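Local coordinates for protein putative exonuclease (PDB 3L0A) that binds a zinc ion and is probably a hydrolase, possibly an exonuclease, of the PDDEXK nuclease clan, at residues Gly59-Ser64 with Ala89-Ala94. Numbering follows the deposited sequence.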
loop_
_atom_site.group_PDB
_atom_site.type_symbol
_atom_site.label_atom_id
_atom_site.label_comp_id
_atom_site.label_asym_id
_atom_site.label_seq_id
_atom_site.Cartn_x
_atom_site.Cartn_y
_atom_site.Cartn_z
ATOM N N GLY A 59 18.490 10.699 -5.236
ATOM C CA GLY A 59 19.145 11.731 -4.462
ATOM C C GLY A 59 20.581 12.014 -4.822
ATOM O O GLY A 59 20.948 13.193 -4.849
ATOM N N SER A 60 21.411 10.995 -5.085
ATOM C CA SER A 60 22.809 11.264 -5.516
ATOM C C SER A 60 22.891 11.882 -6.959
ATOM O O SER A 60 23.851 12.632 -7.306
ATOM C CB SER A 60 23.721 10.021 -5.465
ATOM O OG SER A 60 24.133 9.671 -4.150
ATOM N N TYR A 61 21.894 11.576 -7.781
ATOM C CA TYR A 61 21.860 12.068 -9.154
ATOM C C TYR A 61 21.743 13.573 -9.097
ATOM O O TYR A 61 22.453 14.293 -9.807
ATOM C CB TYR A 61 20.654 11.478 -9.904
ATOM C CG TYR A 61 20.556 11.815 -11.389
ATOM C CD1 TYR A 61 19.906 12.959 -11.831
ATOM C CD2 TYR A 61 21.071 10.968 -12.348
ATOM C CE1 TYR A 61 19.764 13.232 -13.196
ATOM C CE2 TYR A 61 20.934 11.225 -13.706
ATOM C CZ TYR A 61 20.289 12.367 -14.128
ATOM O OH TYR A 61 20.198 12.638 -15.482
ATOM N N VAL A 62 20.855 14.018 -8.220
ATOM C CA VAL A 62 20.605 15.415 -8.013
ATOM C C VAL A 62 21.793 16.099 -7.365
ATOM O O VAL A 62 22.165 17.206 -7.807
ATOM C CB VAL A 62 19.334 15.642 -7.190
ATOM C CG1 VAL A 62 19.213 17.083 -6.886
ATOM C CG2 VAL A 62 18.060 15.104 -7.945
ATOM N N ASP A 63 22.420 15.475 -6.359
ATOM C CA ASP A 63 23.678 16.051 -5.786
ATOM C C ASP A 63 24.693 16.267 -6.885
ATOM O O ASP A 63 25.336 17.322 -7.018
ATOM C CB ASP A 63 24.352 15.095 -4.799
ATOM C CG ASP A 63 23.767 15.148 -3.436
ATOM O OD1 ASP A 63 23.166 16.175 -3.076
ATOM O OD2 ASP A 63 23.919 14.144 -2.711
ATOM N N SER A 64 24.858 15.222 -7.674
ATOM C CA SER A 64 25.814 15.265 -8.732
ATOM C C SER A 64 25.524 16.360 -9.767
ATOM O O SER A 64 26.465 16.961 -10.296
ATOM C CB SER A 64 25.941 13.928 -9.413
ATOM O OG SER A 64 27.167 13.981 -10.123
ATOM N N ALA A 89 12.503 5.824 -15.380
ATOM C CA ALA A 89 11.503 6.882 -15.095
ATOM C C ALA A 89 11.815 7.708 -13.837
ATOM O O ALA A 89 11.519 8.911 -13.786
ATOM C CB ALA A 89 10.091 6.270 -14.997
ATOM N N ASN A 90 12.415 7.060 -12.838
ATOM C CA ASN A 90 12.678 7.731 -11.573
ATOM C C ASN A 90 13.674 8.844 -11.778
ATOM O O ASN A 90 13.599 9.879 -11.110
ATOM C CB ASN A 90 13.237 6.782 -10.542
ATOM C CG ASN A 90 12.352 5.556 -10.333
ATOM O OD1 ASN A 90 11.407 5.586 -9.536
ATOM N ND2 ASN A 90 12.678 4.458 -11.040
ATOM N N PHE A 91 14.584 8.631 -12.725
ATOM C CA PHE A 91 15.593 9.633 -13.076
ATOM C C PHE A 91 15.092 10.686 -14.062
ATOM O O PHE A 91 15.448 11.839 -13.927
ATOM C CB PHE A 91 16.870 8.953 -13.523
ATOM C CG PHE A 91 17.345 7.978 -12.523
ATOM C CD1 PHE A 91 18.131 8.392 -11.475
ATOM C CD2 PHE A 91 16.892 6.677 -12.555
ATOM C CE1 PHE A 91 18.516 7.525 -10.514
ATOM C CE2 PHE A 91 17.281 5.768 -11.582
ATOM C CZ PHE A 91 18.084 6.171 -10.568
ATOM N N LYS A 92 14.226 10.315 -15.000
ATOM C CA LYS A 92 13.545 11.327 -15.791
ATOM C C LYS A 92 12.732 12.238 -14.856
ATOM O O LYS A 92 12.653 13.449 -15.093
ATOM C CB LYS A 92 12.672 10.694 -16.889
ATOM C CG LYS A 92 13.437 10.014 -18.067
ATOM C CD LYS A 92 12.469 9.133 -18.914
ATOM C CE LYS A 92 12.965 8.720 -20.333
ATOM N NZ LYS A 92 12.480 9.670 -21.434
ATOM N N GLN A 93 12.133 11.695 -13.797
ATOM C CA GLN A 93 11.522 12.554 -12.777
ATOM C C GLN A 93 12.550 13.391 -11.983
ATOM O O GLN A 93 12.307 14.569 -11.722
ATOM C CB GLN A 93 10.714 11.735 -11.789
ATOM C CG GLN A 93 10.037 12.600 -10.694
ATOM C CD GLN A 93 9.269 11.720 -9.719
ATOM O OE1 GLN A 93 9.830 10.848 -9.038
ATOM N NE2 GLN A 93 7.978 11.928 -9.669
ATOM N N ALA A 94 13.671 12.783 -11.560
ATOM C CA ALA A 94 14.757 13.591 -10.966
ATOM C C ALA A 94 15.038 14.859 -11.774
ATOM O O ALA A 94 15.169 15.932 -11.205
ATOM C CB ALA A 94 16.027 12.787 -10.851
#
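Tyr61 reaches from its helix toward the facing helical turns and lies against two side chains there, Phe91 and Ala94, which are spaced three residues apart. The two ortho carbons of the tyrosine ring divide the work: CD2 meets Phe91 CD1 at 4.0 Å, while on the other flank CD1 meets Ala94 CB at 4.0 Å. The aromatic rings are neither stacked nor edge-to-face; their centroids stand 5.8 Å apart with the planes inclined by 55°, and they meet through one ortho carbon of each, with Tyr61 CG a little farther from the same Phe91 CD1. Beside this pair, Val62 extends CG2 to the same methyl, 4.2 Å from Ala94 CB, so that Ala94 serves both residues of the first helix.

Side-chain torsion sets the reach of Tyr61: with CG opposite the backbone N (chi1 -175°), the ring is thrown outward from its helix and its hydroxyl arrives at Glu95, to which it is hydrogen-bonded. That bond, one residue beyond the 89-94 segment, ties the polar end of an otherwise apolar contact to the partner helix. Phe91 also packs on Leu57 and Val58 of the preceding turn of helix 54-67 and on Ile80, and Tyr61 touches Leu70 and Lys74 of helix 70-76.

The segment axes approach to 10.0 Å at a crossing angle of -38°. The nearest CA atoms across the two segments are Val62 CA and Ala94 CA, 6.8 Å apart. Helix 54-67 and helix 89-102 are thus joined within the PDDEXK-like region, away from the zinc-binding cysteines. Four buried residues meet here through van der Waals contact, which is consistent with cohesion from burial of apolar surface, with the tyrosine hydroxyl adding a directional polar link to Glu95 beyond the apolar patch.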